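Local coordinates for protein neural-cadherin (Drosophila melanogaster, PDB 3UBF) that mediates calcium-dependent, preferentially homophilic adhesion between cells as a neural cadherin, represented here by three consecutive extracellular cadherin domains, at residues T68-V73 with R91-V96. Residues are numbered along the deposited sequence; the frame is centred on the assembly and turned at random.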
loop_
_atom_site.group_PDB
_atom_site.type_symbol
_atom_site.label_atom_id
_atom_site.label_comp_id
_atom_site.label_asym_id
_atom_site.label_seq_id
_atom_site.Cartn_x
_atom_site.Cartn_y
_atom_site.Cartn_z
ATOM N N THR A 68 -1.769 -26.215 5.914
ATOM C CA THR A 68 -1.606 -26.942 7.151
ATOM C C THR A 68 -0.338 -27.771 7.077
ATOM O O THR A 68 0.055 -28.235 6.004
ATOM C CB THR A 68 -2.807 -27.876 7.424
ATOM O OG1 THR A 68 -2.965 -28.786 6.330
ATOM C CG2 THR A 68 -4.093 -27.075 7.597
ATOM N N ILE A 69 0.321 -27.925 8.216
ATOM C CA ILE A 69 1.319 -28.951 8.348
ATOM C C ILE A 69 0.536 -30.110 8.925
ATOM O O ILE A 69 0.091 -30.076 10.078
ATOM C CB ILE A 69 2.509 -28.498 9.190
ATOM C CG1 ILE A 69 3.271 -27.410 8.420
ATOM C CG2 ILE A 69 3.441 -29.666 9.446
ATOM C CD1 ILE A 69 4.094 -26.496 9.257
ATOM N N ASP A 70 0.313 -31.108 8.073
ATOM C CA ASP A 70 -0.601 -32.201 8.363
ATOM C C ASP A 70 0.188 -33.501 8.390
ATOM O O ASP A 70 0.746 -33.925 7.380
ATOM C CB ASP A 70 -1.731 -32.248 7.315
ATOM C CG ASP A 70 -2.973 -33.012 7.800
ATOM O OD1 ASP A 70 -2.903 -33.673 8.863
ATOM O OD2 ASP A 70 -4.025 -32.956 7.110
ATOM N N PHE A 71 0.239 -34.129 9.556
ATOM C CA PHE A 71 1.032 -35.340 9.728
ATOM C C PHE A 71 0.440 -36.226 10.805
ATOM O O PHE A 71 -0.413 -35.798 11.577
ATOM C CB PHE A 71 2.492 -34.996 10.065
ATOM C CG PHE A 71 2.652 -34.204 11.328
ATOM C CD1 PHE A 71 2.388 -32.842 11.349
ATOM C CD2 PHE A 71 3.060 -34.825 12.504
ATOM C CE1 PHE A 71 2.538 -32.103 12.533
ATOM C CE2 PHE A 71 3.212 -34.094 13.692
ATOM C CZ PHE A 71 2.955 -32.729 13.703
ATOM N N TRP A 72 0.915 -37.463 10.845
ATOM C CA TRP A 72 0.478 -38.437 11.824
ATOM C C TRP A 72 1.630 -38.784 12.764
ATOM O O TRP A 72 2.799 -38.681 12.399
ATOM C CB TRP A 72 -0.020 -39.699 11.116
ATOM C CG TRP A 72 -1.372 -39.573 10.470
ATOM C CD1 TRP A 72 -1.652 -39.010 9.267
ATOM C CD2 TRP A 72 -2.619 -40.047 10.993
ATOM N NE1 TRP A 72 -3.001 -39.091 9.006
ATOM C CE2 TRP A 72 -3.617 -39.724 10.050
ATOM C CE3 TRP A 72 -2.993 -40.711 12.173
ATOM C CZ2 TRP A 72 -4.967 -40.042 10.245
ATOM C CZ3 TRP A 72 -4.343 -41.025 12.366
ATOM C CH2 TRP A 72 -5.308 -40.690 11.405
ATOM N N VAL A 73 1.291 -39.184 13.978
ATOM C CA VAL A 73 2.288 -39.672 14.913
ATOM C C VAL A 73 1.924 -41.076 15.392
ATOM O O VAL A 73 0.755 -41.460 15.408
ATOM C CB VAL A 73 2.480 -38.711 16.110
ATOM C CG1 VAL A 73 2.818 -37.305 15.611
ATOM C CG2 VAL A 73 1.239 -38.685 16.993
ATOM N N ARG A 91 -3.450 -37.929 14.386
ATOM C CA ARG A 91 -3.257 -36.960 13.335
ATOM C C ARG A 91 -2.988 -35.594 13.956
ATOM O O ARG A 91 -3.625 -35.210 14.945
ATOM C CB ARG A 91 -4.491 -36.921 12.440
ATOM C CG ARG A 91 -4.293 -36.219 11.124
ATOM C CD ARG A 91 -5.567 -36.305 10.314
ATOM N NE ARG A 91 -5.490 -35.521 9.088
ATOM C CZ ARG A 91 -6.462 -35.437 8.183
ATOM N NH1 ARG A 91 -7.608 -36.090 8.350
ATOM N NH2 ARG A 91 -6.285 -34.690 7.105
ATOM N N VAL A 92 -2.017 -34.880 13.394
ATOM C CA VAL A 92 -1.727 -33.518 13.822
ATOM C C VAL A 92 -1.917 -32.569 12.646
ATOM O O VAL A 92 -1.356 -32.775 11.556
ATOM C CB VAL A 92 -0.313 -33.373 14.423
ATOM C CG1 VAL A 92 -0.152 -32.011 15.095
ATOM C CG2 VAL A 92 -0.028 -34.478 15.427
ATOM N N ILE A 93 -2.743 -31.549 12.867
ATOM C CA ILE A 93 -3.005 -30.521 11.862
ATOM C C ILE A 93 -2.632 -29.176 12.447
ATOM O O ILE A 93 -3.354 -28.637 13.286
ATOM C CB ILE A 93 -4.498 -30.485 11.410
ATOM C CG1 ILE A 93 -5.028 -31.893 11.091
ATOM C CG2 ILE A 93 -4.670 -29.575 10.198
ATOM C CD1 ILE A 93 -6.495 -31.923 10.624
ATOM N N ILE A 94 -1.490 -28.647 12.022
ATOM C CA ILE A 94 -1.078 -27.313 12.413
ATOM C C ILE A 94 -1.598 -26.369 11.349
ATOM O O ILE A 94 -1.086 -26.354 10.234
ATOM C CB ILE A 94 0.457 -27.175 12.480
ATOM C CG1 ILE A 94 1.062 -28.152 13.495
ATOM C CG2 ILE A 94 0.860 -25.727 12.806
ATOM C CD1 ILE A 94 2.561 -28.384 13.291
ATOM N N LEU A 95 -2.625 -25.595 11.674
ATOM C CA LEU A 95 -3.059 -24.532 10.782
ATOM C C LEU A 95 -2.031 -23.406 10.840
ATOM O O LEU A 95 -1.796 -22.861 11.914
ATOM C CB LEU A 95 -4.437 -24.013 11.181
ATOM C CG LEU A 95 -5.006 -22.952 10.227
ATOM C CD1 LEU A 95 -5.303 -23.535 8.838
ATOM C CD2 LEU A 95 -6.239 -22.264 10.821
ATOM N N VAL A 96 -1.414 -23.081 9.699
ATOM C CA VAL A 96 -0.384 -22.034 9.611
ATOM C C VAL A 96 -0.988 -20.730 9.099
ATOM O O VAL A 96 -1.651 -20.688 8.060
ATOM C CB VAL A 96 0.798 -22.456 8.699
ATOM C CG1 VAL A 96 1.852 -21.335 8.567
ATOM C CG2 VAL A 96 1.441 -23.742 9.209
#
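Arg91 lies between Trp72 and Asp70, serving each with a different part of its side chain. Its CB sits over the centre of the six-membered ring of Trp72, 3.7 Å from the centroid, in a CH-pi contact. With CG anti to the backbone N (chi1 -165°) and the chain extended beyond it, the guanidinium meets the Asp70 carboxylate side-on: NE reaches OD1 at 3.2 Å, and NH2 reaches OD2 at 2.8 Å. Both oxygens use their syn lone pairs, and the two planes are only 5° apart. An alanine in place of Arg91 would probably leave the Asp70 carboxylate without its charged mate and uncover part of the Trp72 indole. Val92, on the opposite face, puts CB over the Phe71 ring, 3.4 Å from CZ and offset toward the rim; its backbone pairs with that of Phe71 through two hydrogen bonds. Ile93 returns to the Arg91 face, where its CG2 lies 3.7 Å from Thr68 CG2. Ile94 forms the other hydrogen-bonded pair, with Ile69, and brings CD1 to the edge of the Phe71 ring, 3.8 Å from CE1. Beyond it, Leu95 CD1 touches Thr68 CG2, and Val96 CG2 packs on Ile69 CD1 at 3.8 Å. This antiparallel hairpin forms the middle of a four-stranded sheet in the first cadherin domain of the fragment, strand 3-12 flanking 91-96. The chemistry divides by face: Phe71, Val92 and Ile94 join Val46 and Phe24 in the apolar interior of the beta-sandwich, whereas the partly exposed face carries a bidentate salt bridge bordered by an aromatic ring.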